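Local coordinates for lovastatin nonaketide synthase, polyketide synthase component (Aspergillus terreus, PDB 7CPX), which builds the dihydromonacolin L nonaketide of lovastatin biosynthesis from malonyl-CoA, with methyl transfer and NADPH-dependent reduction, as a multidomain homodimer working with LovC, at residues K1015-K1029 with S1075-V1089. The protein carries 2 engineered substitutions. Residues are numbered along the deposited sequence; the frame is centred on the assembly and turned at random.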
loop_
_atom_site.group_PDB
_atom_site.type_symbol
_atom_site.label_atom_id
_atom_site.label_comp_id
_atom_site.label_asym_id
_atom_site.label_seq_id
_atom_site.Cartn_x
_atom_site.Cartn_y
_atom_site.Cartn_z
ATOM N N LYS A 1015 -1.151 -19.163 9.770
ATOM C CA LYS A 1015 -2.414 -19.445 10.430
ATOM C C LYS A 1015 -3.392 -20.057 9.439
ATOM O O LYS A 1015 -3.421 -19.675 8.264
ATOM C CB LYS A 1015 -3.018 -18.170 11.023
ATOM C CG LYS A 1015 -2.116 -17.442 12.003
ATOM C CD LYS A 1015 -1.817 -18.291 13.225
ATOM C CE LYS A 1015 -1.101 -17.487 14.295
ATOM N NZ LYS A 1015 -0.760 -18.321 15.477
ATOM N N GLN A 1016 -4.187 -21.011 9.914
ATOM C CA GLN A 1016 -5.287 -21.572 9.142
ATOM C C GLN A 1016 -6.585 -20.977 9.669
ATOM O O GLN A 1016 -6.876 -21.072 10.865
ATOM C CB GLN A 1016 -5.316 -23.096 9.236
ATOM C CG GLN A 1016 -6.470 -23.727 8.471
ATOM C CD GLN A 1016 -6.404 -25.241 8.445
ATOM O OE1 GLN A 1016 -5.558 -25.848 9.099
ATOM N NE2 GLN A 1016 -7.302 -25.858 7.687
ATOM N N VAL A 1017 -7.361 -20.371 8.775
ATOM C CA VAL A 1017 -8.594 -19.692 9.163
ATOM C C VAL A 1017 -9.678 -20.743 9.374
ATOM O O VAL A 1017 -10.143 -21.372 8.422
ATOM C CB VAL A 1017 -9.021 -18.654 8.119
ATOM C CG1 VAL A 1017 -8.158 -17.420 8.223
ATOM C CG2 VAL A 1017 -8.929 -19.227 6.719
ATOM N N LYS A 1018 -10.076 -20.939 10.631
ATOM C CA LYS A 1018 -11.217 -21.802 10.910
ATOM C C LYS A 1018 -12.514 -21.158 10.443
ATOM O O LYS A 1018 -13.431 -21.857 10.000
ATOM C CB LYS A 1018 -11.293 -22.105 12.407
ATOM C CG LYS A 1018 -10.004 -22.644 13.020
ATOM C CD LYS A 1018 -10.055 -24.151 13.218
ATOM C CE LYS A 1018 -10.116 -24.891 11.894
ATOM N NZ LYS A 1018 -10.084 -26.366 12.087
ATOM N N LEU A 1019 -12.600 -19.833 10.532
ATOM C CA LEU A 1019 -13.798 -19.098 10.159
ATOM C C LEU A 1019 -13.384 -17.743 9.605
ATOM O O LEU A 1019 -12.366 -17.183 10.018
ATOM C CB LEU A 1019 -14.732 -18.921 11.360
ATOM C CG LEU A 1019 -16.149 -19.466 11.210
ATOM C CD1 LEU A 1019 -16.891 -19.360 12.526
ATOM C CD2 LEU A 1019 -16.878 -18.712 10.125
ATOM N N LEU A 1020 -14.195 -17.201 8.692
ATOM C CA LEU A 1020 -13.842 -15.967 7.985
ATOM C C LEU A 1020 -15.099 -15.109 7.845
ATOM O O LEU A 1020 -15.887 -15.299 6.919
ATOM C CB LEU A 1020 -13.231 -16.302 6.630
ATOM C CG LEU A 1020 -12.418 -15.230 5.906
ATOM C CD1 LEU A 1020 -11.843 -15.814 4.630
ATOM C CD2 LEU A 1020 -13.261 -14.012 5.596
ATOM N N GLU A 1021 -15.285 -14.172 8.770
ATOM C CA GLU A 1021 -16.381 -13.221 8.691
ATOM C C GLU A 1021 -15.932 -11.971 7.948
ATOM O O GLU A 1021 -14.768 -11.574 8.013
ATOM C CB GLU A 1021 -16.871 -12.824 10.085
ATOM C CG GLU A 1021 -17.099 -13.977 11.048
ATOM C CD GLU A 1021 -17.254 -13.511 12.482
ATOM O OE1 GLU A 1021 -17.414 -12.291 12.696
ATOM O OE2 GLU A 1021 -17.210 -14.361 13.396
ATOM N N ILE A 1022 -16.874 -11.351 7.250
ATOM C CA ILE A 1022 -16.695 -10.037 6.648
ATOM C C ILE A 1022 -17.762 -9.128 7.233
ATOM O O ILE A 1022 -18.956 -9.353 7.019
ATOM C CB ILE A 1022 -16.790 -10.087 5.117
ATOM C CG1 ILE A 1022 -15.511 -10.680 4.533
ATOM C CG2 ILE A 1022 -17.030 -8.697 4.567
ATOM C CD1 ILE A 1022 -15.584 -10.955 3.057
ATOM N N LEU A 1023 -17.329 -8.094 7.944
ATOM C CA LEU A 1023 -18.204 -7.247 8.738
ATOM C C LEU A 1023 -18.315 -5.859 8.125
ATOM O O LEU A 1023 -17.335 -5.319 7.597
ATOM C CB LEU A 1023 -17.685 -7.132 10.174
ATOM C CG LEU A 1023 -17.448 -8.448 10.915
ATOM C CD1 LEU A 1023 -16.736 -8.199 12.233
ATOM C CD2 LEU A 1023 -18.761 -9.168 11.149
ATOM N N ASP A 1024 -19.520 -5.294 8.195
ATOM C CA ASP A 1024 -19.770 -3.911 7.791
ATOM C C ASP A 1024 -19.201 -3.628 6.406
ATOM O O ASP A 1024 -18.699 -2.534 6.135
ATOM C CB ASP A 1024 -19.199 -2.931 8.819
ATOM C CG ASP A 1024 -19.690 -1.511 8.609
ATOM O OD1 ASP A 1024 -20.494 -1.289 7.680
ATOM O OD2 ASP A 1024 -19.271 -0.616 9.374
ATOM N N MET A 1025 -19.273 -4.613 5.518
ATOM C CA MET A 1025 -18.750 -4.428 4.174
ATOM C C MET A 1025 -19.658 -3.508 3.374
ATOM O O MET A 1025 -20.886 -3.577 3.472
ATOM C CB MET A 1025 -18.608 -5.767 3.461
ATOM C CG MET A 1025 -18.165 -5.629 2.018
ATOM S SD MET A 1025 -17.527 -7.162 1.330
ATOM C CE MET A 1025 -16.999 -6.609 -0.288
ATOM N N SER A 1026 -19.042 -2.643 2.574
ATOM C CA SER A 1026 -19.764 -1.686 1.751
ATOM C C SER A 1026 -19.159 -1.671 0.358
ATOM O O SER A 1026 -17.940 -1.557 0.211
ATOM C CB SER A 1026 -19.711 -0.283 2.362
ATOM O OG SER A 1026 -20.380 0.656 1.540
ATOM N N ILE A 1027 -20.011 -1.788 -0.653
ATOM C CA ILE A 1027 -19.611 -1.652 -2.048
ATOM C C ILE A 1027 -19.940 -0.226 -2.464
ATOM O O ILE A 1027 -21.109 0.120 -2.668
ATOM C CB ILE A 1027 -20.315 -2.677 -2.944
ATOM C CG1 ILE A 1027 -19.784 -4.088 -2.672
ATOM C CG2 ILE A 1027 -20.121 -2.321 -4.403
ATOM C CD1 ILE A 1027 -20.261 -4.689 -1.374
ATOM N N ASP A 1028 -18.910 0.607 -2.596
ATOM C CA ASP A 1028 -19.108 2.032 -2.826
ATOM C C ASP A 1028 -19.278 2.372 -4.301
ATOM O O ASP A 1028 -20.123 3.205 -4.649
ATOM C CB ASP A 1028 -17.930 2.821 -2.250
ATOM C CG ASP A 1028 -17.770 2.616 -0.756
ATOM O OD1 ASP A 1028 -17.399 1.496 -0.345
ATOM O OD2 ASP A 1028 -18.016 3.574 0.007
ATOM N N LYS A 1029 -18.497 1.746 -5.179
ATOM C CA LYS A 1029 -18.530 2.056 -6.605
ATOM C C LYS A 1029 -18.392 0.760 -7.386
ATOM O O LYS A 1029 -17.346 0.107 -7.332
ATOM C CB LYS A 1029 -17.422 3.036 -6.984
ATOM C CG LYS A 1029 -17.420 3.417 -8.454
ATOM C CD LYS A 1029 -16.445 4.545 -8.734
ATOM C CE LYS A 1029 -16.539 5.015 -10.175
ATOM N NZ LYS A 1029 -15.696 6.214 -10.437
ATOM N N SER A 1075 -10.174 5.054 -7.002
ATOM C CA SER A 1075 -11.355 5.260 -6.181
ATOM C C SER A 1075 -11.630 4.019 -5.344
ATOM O O SER A 1075 -10.992 2.975 -5.502
ATOM C CB SER A 1075 -12.570 5.590 -7.055
ATOM O OG SER A 1075 -12.902 4.499 -7.894
ATOM N N LEU A 1076 -12.597 4.146 -4.440
ATOM C CA LEU A 1076 -12.992 3.049 -3.567
ATOM C C LEU A 1076 -14.123 2.267 -4.222
ATOM O O LEU A 1076 -15.199 2.817 -4.479
ATOM C CB LEU A 1076 -13.432 3.569 -2.201
ATOM C CG LEU A 1076 -13.788 2.477 -1.188
ATOM C CD1 LEU A 1076 -12.536 1.754 -0.731
ATOM C CD2 LEU A 1076 -14.537 3.048 -0.001
ATOM N N SER A 1077 -13.877 0.987 -4.489
ATOM C CA SER A 1077 -14.911 0.103 -5.005
ATOM C C SER A 1077 -15.684 -0.571 -3.881
ATOM O O SER A 1077 -16.911 -0.699 -3.959
ATOM C CB SER A 1077 -14.289 -0.961 -5.911
ATOM O OG SER A 1077 -14.892 -0.957 -7.191
ATOM N N ALA A 1078 -14.984 -1.001 -2.837
ATOM C CA ALA A 1078 -15.627 -1.659 -1.711
ATOM C C ALA A 1078 -14.757 -1.488 -0.476
ATOM O O ALA A 1078 -13.571 -1.173 -0.572
ATOM C CB ALA A 1078 -15.871 -3.143 -1.994
ATOM N N LYS A 1079 -15.360 -1.720 0.686
ATOM C CA LYS A 1079 -14.632 -1.651 1.944
ATOM C C LYS A 1079 -15.343 -2.520 2.968
ATOM O O LYS A 1079 -16.505 -2.891 2.792
ATOM C CB LYS A 1079 -14.516 -0.212 2.453
ATOM C CG LYS A 1079 -15.852 0.457 2.728
ATOM C CD LYS A 1079 -15.667 1.812 3.379
ATOM C CE LYS A 1079 -17.003 2.482 3.641
ATOM N NZ LYS A 1079 -16.851 3.797 4.321
ATOM N N GLY A 1080 -14.627 -2.835 4.042
ATOM C CA GLY A 1080 -15.208 -3.617 5.117
ATOM C C GLY A 1080 -14.140 -4.073 6.091
ATOM O O GLY A 1080 -13.016 -3.571 6.078
ATOM N N GLN A 1081 -14.509 -5.044 6.923
ATOM C CA GLN A 1081 -13.595 -5.649 7.877
ATOM C C GLN A 1081 -13.645 -7.158 7.707
ATOM O O GLN A 1081 -14.615 -7.706 7.188
ATOM C CB GLN A 1081 -13.954 -5.280 9.323
ATOM C CG GLN A 1081 -14.457 -3.859 9.505
ATOM C CD GLN A 1081 -13.407 -2.820 9.177
ATOM O OE1 GLN A 1081 -12.212 -3.059 9.337
ATOM N NE2 GLN A 1081 -13.850 -1.658 8.712
ATOM N N LEU A 1082 -12.589 -7.825 8.151
ATOM C CA LEU A 1082 -12.507 -9.277 8.149
ATOM C C LEU A 1082 -12.185 -9.748 9.557
ATOM O O LEU A 1082 -11.237 -9.258 10.176
ATOM C CB LEU A 1082 -11.439 -9.771 7.174
ATOM C CG LEU A 1082 -11.699 -9.513 5.692
ATOM C CD1 LEU A 1082 -10.427 -9.080 4.996
ATOM C CD2 LEU A 1082 -12.248 -10.762 5.038
ATOM N N ALA A 1083 -12.965 -10.697 10.053
ATOM C CA ALA A 1083 -12.746 -11.311 11.356
ATOM C C ALA A 1083 -12.427 -12.779 11.118
ATOM O O ALA A 1083 -13.311 -13.565 10.766
ATOM C CB ALA A 1083 -13.965 -11.144 12.259
ATOM N N LEU A 1084 -11.167 -13.142 11.296
ATOM C CA LEU A 1084 -10.695 -14.494 11.050
ATOM C C LEU A 1084 -10.543 -15.210 12.384
ATOM O O LEU A 1084 -9.797 -14.752 13.255
ATOM C CB LEU A 1084 -9.362 -14.482 10.306
ATOM C CG LEU A 1084 -9.311 -14.028 8.847
ATOM C CD1 LEU A 1084 -10.030 -12.711 8.641
ATOM C CD2 LEU A 1084 -7.860 -13.903 8.420
ATOM N N THR A 1085 -11.268 -16.313 12.544
ATOM C CA THR A 1085 -11.017 -17.262 13.617
ATOM C C THR A 1085 -10.008 -18.272 13.092
ATOM O O THR A 1085 -10.296 -18.997 12.133
ATOM C CB THR A 1085 -12.307 -17.952 14.055
ATOM O OG1 THR A 1085 -13.259 -16.968 14.478
ATOM C CG2 THR A 1085 -12.041 -18.923 15.198
ATOM N N ILE A 1086 -8.831 -18.316 13.720
ATOM C CA ILE A 1086 -7.652 -18.940 13.140
ATOM C C ILE A 1086 -7.067 -19.963 14.101
ATOM O O ILE A 1086 -7.374 -19.986 15.295
ATOM C CB ILE A 1086 -6.580 -17.891 12.779
ATOM C CG1 ILE A 1086 -6.412 -16.896 13.932
ATOM C CG2 ILE A 1086 -6.958 -17.173 11.506
ATOM C CD1 ILE A 1086 -5.267 -15.930 13.751
ATOM N N GLU A 1087 -6.207 -20.815 13.551
ATOM C CA GLU A 1087 -5.419 -21.767 14.315
ATOM C C GLU A 1087 -4.006 -21.795 13.748
ATOM O O GLU A 1087 -3.749 -21.324 12.637
ATOM C CB GLU A 1087 -6.043 -23.169 14.288
ATOM C CG GLU A 1087 -6.118 -23.794 12.905
ATOM C CD GLU A 1087 -6.713 -25.188 12.932
ATOM O OE1 GLU A 1087 -7.074 -25.659 14.033
ATOM O OE2 GLU A 1087 -6.820 -25.813 11.858
ATOM N N ASP A 1088 -3.082 -22.360 14.526
ATOM C CA ASP A 1088 -1.673 -22.330 14.150
ATOM C C ASP A 1088 -1.389 -23.103 12.868
ATOM O O ASP A 1088 -0.330 -22.903 12.264
ATOM C CB ASP A 1088 -0.814 -22.887 15.285
ATOM C CG ASP A 1088 -1.176 -24.315 15.646
ATOM O OD1 ASP A 1088 -2.142 -24.852 15.063
ATOM O OD2 ASP A 1088 -0.493 -24.903 16.511
ATOM N N VAL A 1089 -2.294 -23.976 12.442
ATOM C CA VAL A 1089 -2.069 -24.772 11.242
ATOM C C VAL A 1089 -2.015 -23.851 10.030
ATOM O O VAL A 1089 -1.090 -23.926 9.222
ATOM C CB VAL A 1089 -3.157 -25.852 11.063
ATOM C CG1 VAL A 1089 -2.877 -26.694 9.823
ATOM C CG2 VAL A 1089 -3.248 -26.743 12.298
#
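Glu1021 and Ala1083 exchange two backbone hydrogen bonds at the middle of an antiparallel strand pair, in which 1019-1023 runs at 151° to 1075-1087 and 1025-1027 at 178°. Two beta bulges interrupt the pairing: a classic one where Lys1018 and Leu1019 both face Thr1085, and another between Leu1023 and Ser1026, where Gly1080 CA lies 3.8 Å from Met1025 CA. Val1017, Leu1020, Ile1022, Leu1082, Leu1084 and Ile1086 share one face. Leu1082 CD2 touches both Leu1020 CD2 (3.4 Å) and Ile1022 CG1 (3.3 Å), its side chain lying alongside both and pointing the same way. Val1017 CG1, anti to its carbonyl carbon (chi1 -76°), reaches Leu1084 CD2 and Ile1086 CG2, each at 3.5 Å. This is the face that the predicted N-terminal hotdog fold of the dehydratase domain wraps round helix 995-1012: Val1017 packs on Leu1007 and Leu1020 on Met1003. Met1025, at the second bulge, also meets the helix, at Tyr998 and Ile999. Strand 1196-1206, of the predicted C-terminal hotdog, pairs with the other edge of 1016-1027. On the opposite face, Glu1021 OE1 lies 3.7 Å from Ala1083 CB, while OE2 makes a salt bridge to Arg2015 of the second subunit. Lys1018, bent at chi2 and chi3, slants across Glu1087 to form a salt bridge, its NZ to OE2 hydrogen bond weak at 3.3 Å. Beyond Ile1027, Ser1077 OG donates to Lys1029 O (2.7 Å) and also bonds Ser1066 OG and Tyr998 OH.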